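Local coordinates for protein endoglucanase, family GH5 (Zobellia galactanivorans, PDB 6GL2) that hydrolyses hemicellulose polysaccharides, probably including mixed-linked glucan, as a family 5 glycoside hydrolase of a marine bacterium, at residues L62-T67 with A90-A95; D52-M57 with N98-I103. One frame throughout, in Å; residues are numbered along the deposited sequence.

Interaction 1: residues L62-T67 with A90-A95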
loop_
_atom_site.group_PDB
_atom_site.type_symbol
_atom_site.label_atom_id
_atom_site.label_comp_id
_atom_site.label_asym_id
_atom_site.label_seq_id
_atom_site.Cartn_x
_atom_site.Cartn_y
_atom_site.Cartn_z
ATOM N N LEU A 62 -0.825 -9.250 4.173
ATOM C CA LEU A 62 -0.453 -9.243 2.798
ATOM C C LEU A 62 -0.991 -8.003 2.128
ATOM O O LEU A 62 -2.189 -7.752 2.116
ATOM C CB LEU A 62 -0.997 -10.450 2.049
ATOM C CG LEU A 62 -0.607 -10.552 0.560
ATOM C CD1 LEU A 62 0.847 -10.846 0.397
ATOM C CD2 LEU A 62 -1.505 -11.535 -0.190
ATOM N N ARG A 63 -0.104 -7.196 1.517
ATOM C CA ARG A 63 -0.579 -6.138 0.640
ATOM C C ARG A 63 -0.500 -6.713 -0.827
ATOM O O ARG A 63 0.517 -7.290 -1.210
ATOM C CB ARG A 63 0.223 -4.829 0.757
ATOM C CG ARG A 63 -0.267 -3.705 -0.161
ATOM C CD ARG A 63 0.186 -2.373 0.352
ATOM N NE ARG A 63 -0.155 -1.213 -0.487
ATOM C CZ ARG A 63 0.654 -0.698 -1.428
ATOM N NH1 ARG A 63 1.760 -1.245 -1.751
ATOM N NH2 ARG A 63 0.319 0.460 -1.964
ATOM N N LEU A 64 -1.644 -6.640 -1.477
ATOM C CA LEU A 64 -1.909 -7.224 -2.789
ATOM C C LEU A 64 -2.172 -6.072 -3.743
ATOM O O LEU A 64 -3.317 -5.693 -4.049
ATOM C CB LEU A 64 -3.156 -8.158 -2.657
ATOM C CG LEU A 64 -3.632 -8.824 -3.928
ATOM C CD1 LEU A 64 -2.457 -9.482 -4.652
ATOM C CD2 LEU A 64 -4.759 -9.826 -3.540
ATOM N N PRO A 65 -1.058 -5.482 -4.242
ATOM C CA PRO A 65 -1.275 -4.349 -5.164
ATOM C C PRO A 65 -1.745 -4.862 -6.543
ATOM O O PRO A 65 -1.340 -5.899 -7.012
ATOM C CB PRO A 65 0.153 -3.795 -5.232
ATOM C CG PRO A 65 1.061 -4.931 -4.965
ATOM C CD PRO A 65 0.323 -5.742 -3.988
ATOM N N VAL A 66 -2.717 -4.122 -7.071
ATOM C CA VAL A 66 -3.292 -4.593 -8.341
ATOM C C VAL A 66 -3.364 -3.388 -9.251
ATOM O O VAL A 66 -3.877 -2.310 -8.926
ATOM C CB VAL A 66 -4.753 -5.100 -8.136
ATOM C CG1 VAL A 66 -5.365 -5.554 -9.458
ATOM C CG2 VAL A 66 -4.795 -6.266 -7.130
ATOM N N THR A 67 -2.908 -3.588 -10.472
ATOM C CA THR A 67 -3.041 -2.621 -11.592
ATOM C C THR A 67 -4.218 -3.105 -12.428
ATOM O O THR A 67 -4.279 -4.279 -12.805
ATOM C CB THR A 67 -1.743 -2.486 -12.392
ATOM O OG1 THR A 67 -0.755 -1.881 -11.552
ATOM C CG2 THR A 67 -1.969 -1.646 -13.693
ATOM N N ALA A 90 -8.674 -14.938 -5.907
ATOM C CA ALA A 90 -7.978 -16.126 -5.540
ATOM C C ALA A 90 -6.775 -15.849 -4.632
ATOM O O ALA A 90 -6.567 -16.571 -3.657
ATOM C CB ALA A 90 -7.535 -16.859 -6.779
ATOM N N ILE A 91 -5.960 -14.851 -4.994
ATOM C CA ILE A 91 -4.798 -14.538 -4.177
ATOM C C ILE A 91 -5.194 -14.009 -2.829
ATOM O O ILE A 91 -4.660 -14.334 -1.783
ATOM C CB ILE A 91 -3.829 -13.601 -4.910
ATOM C CG1 ILE A 91 -3.360 -14.168 -6.206
ATOM C CG2 ILE A 91 -2.683 -13.142 -3.995
ATOM C CD1 ILE A 91 -2.692 -13.195 -7.140
ATOM N N ALA A 92 -6.221 -13.159 -2.832
ATOM C CA ALA A 92 -6.733 -12.692 -1.553
ATOM C C ALA A 92 -7.095 -13.832 -0.603
ATOM O O ALA A 92 -6.836 -13.819 0.596
ATOM C CB ALA A 92 -7.919 -11.757 -1.751
ATOM N N ASN A 93 -7.787 -14.818 -1.171
ATOM C CA ASN A 93 -8.167 -16.010 -0.376
ATOM C C ASN A 93 -7.007 -16.806 0.055
ATOM O O ASN A 93 -7.035 -17.315 1.180
ATOM C CB ASN A 93 -9.169 -16.892 -1.137
ATOM C CG ASN A 93 -10.531 -16.347 -0.957
ATOM O OD1 ASN A 93 -11.041 -15.699 -1.769
ATOM N ND2 ASN A 93 -11.028 -16.401 0.287
ATOM N N PHE A 94 -5.909 -16.862 -0.688
ATOM C CA PHE A 94 -4.698 -17.557 -0.233
ATOM C C PHE A 94 -4.271 -16.949 1.117
ATOM O O PHE A 94 -3.826 -17.656 2.033
ATOM C CB PHE A 94 -3.524 -17.436 -1.145
ATOM C CG PHE A 94 -3.678 -18.022 -2.526
ATOM C CD1 PHE A 94 -4.533 -19.031 -2.828
ATOM C CD2 PHE A 94 -2.884 -17.523 -3.548
ATOM C CE1 PHE A 94 -4.618 -19.571 -4.158
ATOM C CE2 PHE A 94 -2.996 -18.027 -4.824
ATOM C CZ PHE A 94 -3.828 -19.021 -5.046
ATOM N N ALA A 95 -4.239 -15.646 1.210
ATOM C CA ALA A 95 -3.888 -14.887 2.416
ATOM C C ALA A 95 -4.889 -15.057 3.537
ATOM O O ALA A 95 -4.557 -15.328 4.706
ATOM C CB ALA A 95 -3.619 -13.443 2.104
#

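Interaction 2: residues D52-M57 with N98-I103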
loop_
_atom_site.group_PDB
_atom_site.type_symbol
_atom_site.label_atom_id
_atom_site.label_comp_id
_atom_site.label_asym_id
_atom_site.label_seq_id
_atom_site.Cartn_x
_atom_site.Cartn_y
_atom_site.Cartn_z
ATOM N N ASP A 52 1.676 -19.100 1.695
ATOM C CA ASP A 52 1.874 -19.875 2.893
ATOM C C ASP A 52 3.225 -19.576 3.546
ATOM O O ASP A 52 3.281 -19.453 4.775
ATOM C CB ASP A 52 1.897 -21.416 2.563
ATOM C CG ASP A 52 0.537 -21.951 2.205
ATOM O OD1 ASP A 52 -0.535 -21.356 2.400
ATOM O OD2 ASP A 52 0.549 -23.092 1.618
ATOM N N GLU A 53 4.273 -19.399 2.749
ATOM C CA GLU A 53 5.563 -19.107 3.329
ATOM C C GLU A 53 5.593 -17.717 3.968
ATOM O O GLU A 53 6.281 -17.475 4.987
ATOM C CB GLU A 53 6.659 -19.153 2.317
ATOM C CG GLU A 53 6.863 -20.571 1.789
ATOM C CD GLU A 53 7.102 -21.599 2.899
ATOM O OE1 GLU A 53 7.883 -21.305 3.824
ATOM O OE2 GLU A 53 6.519 -22.703 2.841
ATOM N N ILE A 54 4.912 -16.758 3.374
ATOM C CA ILE A 54 4.813 -15.377 3.940
ATOM C C ILE A 54 4.194 -15.482 5.315
ATOM O O ILE A 54 4.649 -14.851 6.300
ATOM C CB ILE A 54 4.020 -14.457 3.007
ATOM C CG1 ILE A 54 4.624 -14.475 1.570
ATOM C CG2 ILE A 54 4.004 -13.017 3.553
ATOM C CD1 ILE A 54 6.068 -14.115 1.452
ATOM N N ALA A 55 3.058 -16.206 5.463
ATOM C CA ALA A 55 2.410 -16.367 6.738
ATOM C C ALA A 55 3.255 -17.177 7.678
ATOM O O ALA A 55 3.294 -16.812 8.914
ATOM C CB ALA A 55 1.063 -17.058 6.526
ATOM N N LYS A 56 3.950 -18.205 7.277
ATOM C CA LYS A 56 4.742 -19.016 8.197
ATOM C C LYS A 56 5.850 -18.248 8.790
ATOM O O LYS A 56 6.279 -18.518 9.890
ATOM C CB LYS A 56 5.281 -20.252 7.462
ATOM C CG LYS A 56 4.214 -21.323 7.164
ATOM C CD LYS A 56 4.470 -22.277 5.978
ATOM C CE LYS A 56 5.595 -23.177 6.285
ATOM N NZ LYS A 56 5.923 -24.098 5.124
ATOM N N MET A 57 6.388 -17.265 8.055
ATOM C CA MET A 57 7.487 -16.383 8.524
ATOM C C MET A 57 6.980 -15.428 9.576
ATOM O O MET A 57 7.794 -14.912 10.351
ATOM C CB MET A 57 8.136 -15.708 7.277
ATOM C CG MET A 57 9.146 -14.643 7.608
ATOM S SD MET A 57 10.567 -15.198 8.576
ATOM C CE MET A 57 11.552 -15.983 7.290
ATOM N N ASN A 98 -4.776 -18.180 5.467
ATOM C CA ASN A 98 -3.631 -18.167 6.310
ATOM C C ASN A 98 -3.839 -17.267 7.523
ATOM O O ASN A 98 -2.866 -16.941 8.200
ATOM C CB ASN A 98 -2.371 -17.793 5.530
ATOM C CG ASN A 98 -1.717 -18.964 4.859
ATOM O OD1 ASN A 98 -1.087 -19.834 5.518
ATOM N ND2 ASN A 98 -1.806 -19.057 3.544
ATOM N N GLU A 99 -5.065 -16.797 7.710
ATOM C CA GLU A 99 -5.385 -15.961 8.840
ATOM C C GLU A 99 -4.803 -14.548 8.728
ATOM O O GLU A 99 -4.647 -13.874 9.754
ATOM C CB GLU A 99 -5.068 -16.639 10.198
ATOM C CG GLU A 99 -5.763 -18.007 10.322
ATOM C CD GLU A 99 -7.264 -17.840 10.142
ATOM O OE1 GLU A 99 -7.892 -17.249 11.041
ATOM O OE2 GLU A 99 -7.820 -18.257 9.121
ATOM N N MET A 100 -4.396 -14.124 7.544
ATOM C CA MET A 100 -3.822 -12.800 7.318
ATOM C C MET A 100 -4.885 -11.773 6.973
ATOM O O MET A 100 -5.963 -12.080 6.486
ATOM C CB MET A 100 -2.813 -12.866 6.173
ATOM C CG MET A 100 -1.671 -13.851 6.411
ATOM S SD MET A 100 -0.633 -14.034 4.947
ATOM C CE MET A 100 0.404 -12.560 5.148
ATOM N N TYR A 101 -4.506 -10.522 7.211
ATOM C CA TYR A 101 -5.182 -9.378 6.638
ATOM C C TYR A 101 -4.726 -9.275 5.151
ATOM O O TYR A 101 -3.574 -9.641 4.880
ATOM C CB TYR A 101 -4.804 -8.075 7.351
ATOM C CG TYR A 101 -5.410 -7.976 8.759
ATOM C CD1 TYR A 101 -4.774 -8.546 9.827
ATOM C CD2 TYR A 101 -6.598 -7.397 8.930
ATOM C CE1 TYR A 101 -5.369 -8.533 11.134
ATOM C CE2 TYR A 101 -7.209 -7.300 10.234
ATOM C CZ TYR A 101 -6.590 -7.925 11.246
ATOM O OH TYR A 101 -7.175 -7.900 12.507
ATOM N N VAL A 102 -5.583 -8.685 4.348
ATOM C CA VAL A 102 -5.227 -8.533 2.908
ATOM C C VAL A 102 -5.679 -7.135 2.571
ATOM O O VAL A 102 -6.827 -6.722 2.785
ATOM C CB VAL A 102 -5.955 -9.538 1.994
ATOM C CG1 VAL A 102 -5.742 -9.129 0.551
ATOM C CG2 VAL A 102 -5.381 -10.905 2.252
ATOM N N ILE A 103 -4.787 -6.392 1.870
ATOM C CA ILE A 103 -5.127 -5.066 1.352
ATOM C C ILE A 103 -5.166 -5.199 -0.196
ATOM O O ILE A 103 -4.171 -5.572 -0.808
ATOM C CB ILE A 103 -4.035 -4.045 1.754
ATOM C CG1 ILE A 103 -3.886 -3.866 3.254
ATOM C CG2 ILE A 103 -4.297 -2.717 1.066
ATOM C CD1 ILE A 103 -2.486 -3.383 3.654
#

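Interaction 1: residues L62-T67 with A90-A95
L62 and L64, alternate residues of strand 61-64, direct their side chains at I91, A92 and A95 on the inner face of helix 82-96. The strand and helix segments run almost exactly antiparallel, their directions 176° apart and their axes 9.7 Å from each other at closest approach. Both leucines hold CG anti to the backbone N (chi1 178° for L64), which carries CG out from the strand toward the helix. L64 straddles the CG2 branch of I91: its CD1 lies 3.7 Å from I91 CG2, and its CD2 stands 3.9 Å from that same methyl. The two side chains cross obliquely, and it is the gamma branch of the isoleucine, not its longer CG1 arm, that receives the leucine. L64 CD2 also reaches the helix backbone, 3.7 Å from A92 N, and comes to 4.1 Å from A92 CB; the short alanine side chain lets the methyl settle close to the main chain. One turn further along, L62 rests on A95, with its CD2 3.7 Å from A95 CB. A looser touch, 4.3 Å between L62 CD2 and I91 CG2, links the two halves of the patch. No hydrogen bond spans the contact, and all five residues are buried. R63 faces the other side of the sheet, forming salt bridges with E148 and E275. This is the strand-to-helix packing of a beta-alpha-beta unit in a (beta/alpha)8 barrel. Strand 61-64 is hydrogen-bonded to strands 24-26 and 101-105, while I51 of helix 48-57 flanks A95 and M31 touches I91.

Interaction 2: residues D52-M57 with N98-I103
The Schellman motif that ends helix 82-96 brings N98 and M100 against D52, A55 and I54 of helix 48-57. E99, with positive phi, is the C-prime residue of the motif, and M100 N turns back to A95 O, so the helix is closed off between the two side chains that make the contact. At the outer end, N98 ND2 donates to D52 OD1 over 2.9 Å, nearly straight at 172°. The acceptor lies in the plane of the amide, whereas the carboxylate offers its anti lone pair and is turned 67° from that plane. The same carboxylate oxygen has a salt bridge to K48, and ND2 has a second acceptor in F94 O; the amide thus joins the last turn of its own helix to the neighbouring helix. An alanine here would probably leave D52 OD1 and F94 O without this shared donor and let the aspartate turn toward K48 alone. Beside the polar pair, A55 CB packs 3.7 Å from N98 CB and 3.8 Å from M100 SD. The methionine is bent at its last torsion (chi3 81°), which swings CE toward I54, 4.0 Å from I54 CG2, the two side chains crossing at about a right angle. M100 also rests on L62, and I54 on F59 and W326, so the contact passes from a polar, partly exposed pair to the buried side chains of I54 and M100. Such a join between one outer helix and the turn leading from the next helix into its strand belongs to the N-terminal end of the strands in a (beta/alpha)8 barrel.

Both interactions gather round the second and third strands of the barrel, their centres about 10 Å apart. Interaction 1 is core: wholly buried and apolar, it seats helix 82-96 on strand 61-64 within one beta-alpha-beta unit. Interaction 2 is only partly buried and lies farther from the centre of the chain; it ties helix 48-57 to the turn after helix 82-96, and adds an amide-carboxylate hydrogen bond to its apolar contacts. The two are joined through the sheet, since L62 N and L64 N probably bond to Y101 O and I103 O. Along the chain, interaction 1 is nested inside the loop that interaction 2 closes.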